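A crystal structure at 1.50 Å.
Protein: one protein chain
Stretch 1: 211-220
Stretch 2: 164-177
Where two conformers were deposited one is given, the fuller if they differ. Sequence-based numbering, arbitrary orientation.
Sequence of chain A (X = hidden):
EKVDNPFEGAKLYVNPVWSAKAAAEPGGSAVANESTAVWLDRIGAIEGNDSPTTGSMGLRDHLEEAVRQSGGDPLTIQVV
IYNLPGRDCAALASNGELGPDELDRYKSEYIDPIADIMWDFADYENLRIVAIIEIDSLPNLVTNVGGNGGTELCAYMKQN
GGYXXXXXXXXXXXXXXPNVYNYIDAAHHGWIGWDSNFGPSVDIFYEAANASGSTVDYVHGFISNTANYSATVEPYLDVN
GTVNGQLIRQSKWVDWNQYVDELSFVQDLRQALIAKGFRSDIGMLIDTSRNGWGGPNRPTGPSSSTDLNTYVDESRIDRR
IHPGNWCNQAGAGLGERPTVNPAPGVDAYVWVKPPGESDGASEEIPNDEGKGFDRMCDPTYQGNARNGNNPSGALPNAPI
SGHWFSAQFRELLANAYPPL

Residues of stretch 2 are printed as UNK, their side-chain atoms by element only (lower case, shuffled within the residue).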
ATOM      1  N   ALA A 211       3.980  -2.734  21.272  1.00  8.85           N
ATOM      2  CA  ALA A 211       3.658  -4.139  21.567  1.00  8.72           C
ATOM      3  C   ALA A 211       4.861  -5.071  21.361  1.00  8.72           C
ATOM      4  O   ALA A 211       5.777  -4.742  20.617  1.00  8.89           O
ATOM      5  CB  ALA A 211       2.495  -4.597  20.689  1.00  8.72           C
ATOM      6  N   SER A 212       4.840  -6.250  21.994  1.00  8.64           N
ATOM      7  CA  SER A 212       5.845  -7.306  21.756  1.00  8.47           C
ATOM      8  C   SER A 212       7.297  -6.876  21.959  1.00  8.34           C
ATOM      9  O   SER A 212       8.212  -7.450  21.342  1.00  8.59           O
ATOM     10  CB  SER A 212       5.691  -7.892  20.350  1.00  8.55           C
ATOM     11  OG  SER A 212       4.373  -8.337  20.121  1.00  8.45           O
ATOM     12  N   GLY A 213       7.502  -5.872  22.800  1.00  8.62           N
ATOM     13  CA  GLY A 213       8.846  -5.378  23.089  1.00  8.46           C
ATOM     14  C   GLY A 213       9.289  -4.214  22.230  1.00  8.54           C
ATOM     15  O   GLY A 213      10.355  -3.667  22.450  1.00  8.60           O
ATOM     16  N   SER A 214       8.482  -3.845  21.239  1.00  8.61           N
ATOM     17  CA  SER A 214       8.804  -2.720  20.357  1.00  8.79           C
ATOM     18  C   SER A 214       8.678  -1.357  21.069  1.00  9.03           C
ATOM     19  O   SER A 214       8.045  -1.246  22.138  1.00  9.24           O
ATOM     20  CB  SER A 214       7.946  -2.780  19.094  1.00  8.60           C
ATOM     21  OG  SER A 214       8.250  -1.739  18.165  1.00  8.06           O
ATOM     22  N   THR A 215       9.350  -0.344  20.518  1.00  9.57           N
ATOM     23  CA  THR A 215       9.143   1.053  20.916  1.00  9.86           C
ATOM     24  C   THR A 215       8.970   1.847  19.632  1.00 10.07           C
ATOM     25  O   THR A 215       9.221   1.318  18.543  1.00 10.53           O
ATOM     26  CB  THR A 215      10.302   1.676  21.730  1.00  9.89           C
ATOM     27  OG1 THR A 215      11.417   1.923  20.868  1.00 10.25           O
ATOM     28  CG2 THR A 215      10.729   0.792  22.905  1.00  9.88           C
ATOM     29  N   VAL A 216       8.536   3.102  19.751  1.00 10.41           N
ATOM     30  CA  VAL A 216       8.456   4.018  18.589  1.00 11.12           C
ATOM     31  C   VAL A 216       9.801   4.183  17.890  1.00 11.65           C
ATOM     32  O   VAL A 216       9.856   4.522  16.719  1.00 11.64           O
ATOM     33  CB  VAL A 216       7.851   5.401  18.960  1.00 11.13           C
ATOM     34  CG1 VAL A 216       6.447   5.237  19.540  1.00 11.11           C
ATOM     35  CG2 VAL A 216       8.769   6.191  19.903  1.00 11.14           C
ATOM     36  N   ASP A 217      10.885   3.923  18.614  1.00 12.30           N
ATOM     37  CA  ASP A 217      12.238   3.990  18.059  1.00 12.81           C
ATOM     38  C   ASP A 217      12.541   2.910  17.001  1.00 12.15           C
ATOM     39  O   ASP A 217      13.595   2.946  16.352  1.00 12.74           O
ATOM     40  CB  ASP A 217      13.253   3.972  19.206  1.00 14.69           C
ATOM     41  CG  ASP A 217      13.270   5.293  19.994  1.00 15.89           C
ATOM     42  OD1 ASP A 217      13.413   6.361  19.372  1.00 16.92           O
ATOM     43  OD2 ASP A 217      13.143   5.278  21.237  1.00 17.12           O
ATOM     44  N   TYR A 218      11.618   1.953  16.826  1.00 11.14           N
ATOM     45  CA  TYR A 218      11.722   0.973  15.735  1.00 10.34           C
ATOM     46  C   TYR A 218      10.850   1.326  14.521  1.00  9.72           C
ATOM     47  O   TYR A 218      10.781   0.563  13.553  1.00 10.24           O
ATOM     48  CB  TYR A 218      11.395  -0.440  16.231  1.00 10.77           C
ATOM     49  CG  TYR A 218      12.301  -0.910  17.338  1.00 11.32           C
ATOM     50  CD1 TYR A 218      13.695  -0.824  17.227  1.00 11.66           C
ATOM     51  CD2 TYR A 218      11.762  -1.424  18.506  1.00 11.64           C
ATOM     52  CE1 TYR A 218      14.511  -1.254  18.259  1.00 11.82           C
ATOM     53  CE2 TYR A 218      12.567  -1.856  19.543  1.00 12.05           C
ATOM     54  CZ  TYR A 218      13.940  -1.771  19.416  1.00 12.04           C
ATOM     55  OH  TYR A 218      14.720  -2.190  20.463  1.00 12.51           O
ATOM     56  N   VAL A 219      10.176   2.475  14.577  1.00  9.26           N
ATOM     57  CA  VAL A 219       9.366   2.931  13.445  1.00  8.60           C
ATOM     58  C   VAL A 219      10.017   4.139  12.800  1.00  8.52           C
ATOM     59  O   VAL A 219      10.206   5.171  13.446  1.00  8.87           O
ATOM     60  CB  VAL A 219       7.925   3.273  13.873  1.00  8.33           C
ATOM     61  CG1 VAL A 219       7.089   3.687  12.658  1.00  8.57           C
ATOM     62  CG2 VAL A 219       7.284   2.063  14.534  1.00  8.19           C
ATOM     63  N   HIS A 220      10.360   3.990  11.522  1.00  8.33           N
ATOM     64  CA  HIS A 220      11.038   5.048  10.804  1.00  8.39           C
ATOM     65  C   HIS A 220      10.048   5.930  10.108  1.00  7.90           C
ATOM     66  O   HIS A 220      10.360   7.085   9.770  1.00  7.94           O
ATOM     67  CB  HIS A 220      12.031   4.470   9.797  1.00  9.35           C
ATOM     68  CG  HIS A 220      13.153   5.417   9.462  1.00  9.93           C
ATOM     69  ND1 HIS A 220      14.212   5.603  10.273  1.00 10.84           N
ATOM     70  CD2 HIS A 220      13.330   6.277   8.386  1.00 10.36           C
ATOM     71  CE1 HIS A 220      15.028   6.524   9.740  1.00 11.24           C
ATOM     72  NE2 HIS A 220      14.492   6.937   8.585  1.00 10.75           N
ATOM     73  N   UNK A 164      -1.889  -6.634  16.435  1.00  6.93           N
ATOM     74  CA  UNK A 164      -1.102  -5.690  17.234  1.00  7.15           C
ATOM     75  C   UNK A 164       0.234  -6.334  17.637  1.00  7.23           C
ATOM     76  O   UNK A 164       1.309  -5.751  17.449  1.00  7.62           O
ATOM     77  c   UNK A 164      -3.109  -4.370  18.020  1.00  7.58           C
ATOM     78  c   UNK A 164      -1.033  -4.374  19.410  1.00  7.40           C
ATOM     79  c   UNK A 164      -1.908  -5.181  18.464  1.00  7.07           C
ATOM     80  N   UNK A 165       0.170  -7.540  18.186  1.00  7.59           N
ATOM     81  CA  UNK A 165       1.368  -8.235  18.648  1.00  7.71           C
ATOM     82  C   UNK A 165       2.265  -8.741  17.519  1.00  7.23           C
ATOM     83  O   UNK A 165       3.483  -8.746  17.668  1.00  7.12           O
ATOM     84  c   UNK A 165       0.999  -9.398  19.572  1.00  8.43           C
ATOM     85  o   UNK A 165       0.839  -7.842  21.386  1.00  9.79           O
ATOM     86  n   UNK A 165      -0.280  -9.772  21.587  1.00  9.49           N
ATOM     87  c   UNK A 165       0.509  -8.930  20.926  1.00  9.09           C
ATOM     88  N   UNK A 166       1.655  -9.178  16.412  1.00  7.14           N
ATOM     89  CA  UNK A 166       2.405  -9.588  15.221  1.00  6.83           C
ATOM     90  C   UNK A 166       3.227  -8.423  14.705  1.00  6.80           C
ATOM     91  O   UNK A 166       4.444  -8.542  14.567  1.00  6.86           O
ATOM     92  N   UNK A 167       2.548  -7.312  14.432  1.00  6.68           N
ATOM     93  CA  UNK A 167       3.197  -6.084  13.968  1.00  6.49           C
ATOM     94  C   UNK A 167       4.305  -5.625  14.918  1.00  6.63           C
ATOM     95  O   UNK A 167       5.404  -5.289  14.459  1.00  6.54           O
ATOM     96  c   UNK A 167       1.296  -5.271  12.527  1.00  6.53           C
ATOM     97  c   UNK A 167       2.861  -3.618  13.567  1.00  6.54           C
ATOM     98  c   UNK A 167       2.166  -4.958  13.732  1.00  6.52           C
ATOM     99  N   UNK A 168       4.027  -5.619  16.229  1.00  6.49           N
ATOM    100  CA  UNK A 168       5.039  -5.265  17.226  1.00  6.39           C
ATOM    101  C   UNK A 168       6.291  -6.085  17.074  1.00  6.29           C
ATOM    102  O   UNK A 168       7.402  -5.541  17.054  1.00  6.25           O
ATOM    103  N   UNK A 169       6.094  -7.398  16.959  1.00  6.11           N
ATOM    104  CA  UNK A 169       7.172  -8.341  16.794  1.00  6.02           C
ATOM    105  C   UNK A 169       8.085  -8.021  15.599  1.00  6.14           C
ATOM    106  O   UNK A 169       9.324  -8.026  15.743  1.00  6.21           O
ATOM    107  c   UNK A 169       7.692 -10.826  16.860  1.00  6.06           C
ATOM    108  c   UNK A 169       9.100 -12.527  15.860  1.00  6.13           C
ATOM    109  c   UNK A 169       9.740 -12.700  17.092  1.00  6.18           C
ATOM    110  c   UNK A 169       9.375 -11.950  18.189  1.00  6.29           C
ATOM    111  c   UNK A 169       6.608  -9.781  16.751  1.00  6.03           C
ATOM    112  c   UNK A 169       8.359 -11.029  18.074  1.00  6.14           C
ATOM    113  c   UNK A 169       8.082 -11.587  15.758  1.00  6.08           C
ATOM    114  o   UNK A 169      10.765 -13.612  17.276  1.00  6.46           O
ATOM    115  N   UNK A 170       7.463  -7.679  14.463  1.00  5.99           N
ATOM    116  CA  UNK A 170       8.188  -7.408  13.218  1.00  5.71           C
ATOM    117  C   UNK A 170       8.984  -6.131  13.407  1.00  5.67           C
ATOM    118  O   UNK A 170      10.146  -6.057  13.024  1.00  5.95           O
ATOM    119  c   UNK A 170       7.243  -7.280  12.026  1.00  5.86           C
ATOM    120  N   UNK A 171       8.353  -5.149  14.036  1.00  5.56           N
ATOM    121  CA  UNK A 171       9.035  -3.888  14.263  1.00  5.62           C
ATOM    122  C   UNK A 171      10.282  -4.122  15.087  1.00  5.99           C
ATOM    123  O   UNK A 171      11.341  -3.609  14.761  1.00  6.02           O
ATOM    124  c   UNK A 171       7.738  -1.355  13.036  1.00  5.49           C
ATOM    125  c   UNK A 171       6.042  -1.571  14.857  1.00  5.36           C
ATOM    126  c   UNK A 171       8.124  -2.896  14.956  1.00  5.50           C
ATOM    127  c   UNK A 171       7.070  -2.310  14.020  1.00  5.39           C
ATOM    128  N   UNK A 172      10.176  -4.909  16.154  1.00  6.42           N
ATOM    129  CA  UNK A 172      11.353  -5.134  16.977  1.00  6.61           C
ATOM    130  C   UNK A 172      12.434  -5.946  16.260  1.00  6.70           C
ATOM    131  O   UNK A 172      13.620  -5.610  16.319  1.00  7.14           O
ATOM    132  n   UNK A 172      10.229  -9.746  20.913  1.00  7.78           N
ATOM    133  c   UNK A 172      11.251  -8.896  20.730  1.00  7.32           C
ATOM    134  c   UNK A 172      12.240  -6.241  19.077  1.00  6.97           C
ATOM    135  c   UNK A 172      11.967  -6.518  20.553  1.00  7.14           C
ATOM    136  c   UNK A 172      10.994  -5.823  18.293  1.00  6.79           C
ATOM    137  n   UNK A 172      10.985  -7.593  20.741  1.00  7.19           N
ATOM    138  n   UNK A 172      12.498  -9.366  20.553  1.00  7.46           N
ATOM    139  N   UNK A 173      12.034  -7.051  15.644  1.00  6.73           N
ATOM    140  CA  UNK A 173      12.993  -7.969  15.035  1.00  6.93           C
ATOM    141  C   UNK A 173      13.732  -7.316  13.881  1.00  6.93           C
ATOM    142  O   UNK A 173      14.954  -7.451  13.750  1.00  6.66           O
ATOM    143  c   UNK A 173      12.997 -10.720  16.582  1.00  7.77           C
ATOM    144  c   UNK A 173      12.297  -9.254  14.566  1.00  7.07           C
ATOM    145  c   UNK A 173      11.882 -10.256  15.651  1.00  7.26           C
ATOM    146  n   UNK A 173      14.956 -12.212  16.900  1.00  9.19           N
ATOM    147  c   UNK A 173      14.040 -11.593  15.899  1.00  8.00           C
ATOM    148  N   UNK A 174      12.992  -6.603  13.043  1.00  7.10           N
ATOM    149  CA  UNK A 174      13.589  -5.957  11.890  0.50  7.15           C
ATOM    150  C   UNK A 174      14.200  -4.633  12.331  1.00  7.29           C
ATOM    151  O   UNK A 174      15.255  -4.255  11.853  1.00  7.39           O
ATOM    152  c   UNK A 174      12.564  -5.768  10.770  0.50  7.03           C
ATOM    153  c   UNK A 174      11.009  -6.716   9.042  0.50  6.92           C
ATOM    154  c   UNK A 174      12.766  -8.195  10.053  0.50  6.77           C
ATOM    155  c   UNK A 174      11.818  -7.023  10.296  0.50  6.88           C
ATOM    156  N   UNK A 175      13.545  -3.954  13.271  1.00  7.44           N
ATOM    157  CA  UNK A 175      14.048  -2.664  13.772  1.00  7.83           C
ATOM    158  C   UNK A 175      15.386  -2.718  14.485  1.00  8.25           C
ATOM    159  O   UNK A 175      16.115  -1.720  14.506  1.00  8.66           O
ATOM    160  N   UNK A 176      15.712  -3.848  15.105  1.00  8.60           N
ATOM    161  CA  UNK A 176      17.046  -3.984  15.715  1.00  8.89           C
ATOM    162  C   UNK A 176      18.166  -3.898  14.655  1.00  9.17           C
ATOM    163  O   UNK A 176      19.251  -3.348  14.930  1.00  9.42           O
ATOM    164  c   UNK A 176      16.378  -5.179  17.850  1.00  9.62           C
ATOM    165  c   UNK A 176      17.142  -5.270  16.538  1.00  9.30           C
ATOM    166  o   UNK A 176      15.444  -6.558  19.553  1.00 10.00           O
ATOM    167  o   UNK A 176      16.456  -7.562  17.904  1.00 10.25           O
ATOM    168  c   UNK A 176      16.074  -6.531  18.475  1.00  9.72           C
ATOM    169  N   UNK A 177      17.879  -4.400  13.452  1.00  8.87           N
ATOM    170  CA  UNK A 177      18.867  -4.552  12.369  1.00  9.03           C
ATOM    171  C   UNK A 177      19.299  -3.154  11.870  1.00  9.34           C
ATOM    172  O   UNK A 177      18.457  -2.314  11.542  1.00  8.95           O
ATOM    173  c   UNK A 177      17.177  -7.758  10.865  1.00  9.00           C
ATOM    174  c   UNK A 177      17.660  -6.714  11.846  1.00  8.72           C
ATOM    175  c   UNK A 177      19.321  -5.811  10.193  1.00  8.95           C
ATOM    176  c   UNK A 177      18.281  -5.438  11.236  1.00  8.77           C
TER
HETATM  177  O   HOH W   1       2.650  -6.859  23.209  1.00  9.62           O
HETATM  178  O   HOH W   2      14.703  -4.641  21.666  1.00  9.95           O

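Position 164 carries three carbons, one bonded to CA and bearing the other two. One branch tip lies 3.8 Å from Ala211 CB, an apolar contact; this is Val164. Position 165 has two carbons, the second carrying one oxygen and one nitrogen: Asn165. Its OD1 accepts from water 1 at 2.8 Å, and the same water accepts from Ser212 N at 2.6 Å. Position 166 has no side-chain atoms and is Gly166. Position 167, again one carbon bearing two, is Val167, out of contact.

Position 168 has no side chain, so it is Gly168. Its CA lies 3.5 Å from Ala211 O in a CA-H...O contact, and a CB here would fall 2.5 Å from that oxygen. At 169, one carbon leads to a six-carbon ring bearing an oxygen, which identifies Tyr169; its side chain points sideways, its CB 4.2 Å from Ser212 CB, while its backbone N lies 3.5 Å from Ser212 CB. The single carbon at 170 gives Ala170, pointing away.

Four carbons forked at the second mark position 171. Its CB lies 3.4 Å from Ser214 OG, and one tip packs 3.8 Å from Val219 CG2: Leu171. Position 172 runs through three carbons and a nitrogen to a carbon carrying two more nitrogens, the guanidinium of Arg172. Its NE and NH2 both donate to Ser212 O, at 2.8 and 3.1 Å, with the oxygen at the edge of the group, near its plane. Four carbons ending in nitrogen make 173 Lys173, pointing away. Position 174, four carbons forked at the second, is Leu174, also clear of stretch 1.

Position 175 has no side chain and is Gly175. Its C lies 3.7 Å from Tyr218 CD1, and a CB would come within 2.7 Å of Tyr218 CB. Three carbons, the third carrying two oxygens, make 176 Glu176; water 2 donates to its OE2 at 2.9 Å and lies 2.7 Å from Tyr218 OH. At 177, four carbons forked at the first, one arm two carbons long, give Ile177, beyond reach.

The contact joins a helix to a loop whose type I' turn, Ala211 to Ser214, directs polar groups at it. Ser212 OG donates to Asn165 O at 2.6 Å, an oxygen that also accepts from Tyr169 N, while Ser212 O receives the guanidinium. Gly168 and Gly175 let the backbones come close, CA to CA 4.7 Å from Ala211 and Tyr218 respectively. Between them, Leu171 meets Tyr218 and Val219, and Arg172 CA lies over one face of the Tyr218 ring.

Stretch 2 (164-177) VNGVGYALRKLGEI
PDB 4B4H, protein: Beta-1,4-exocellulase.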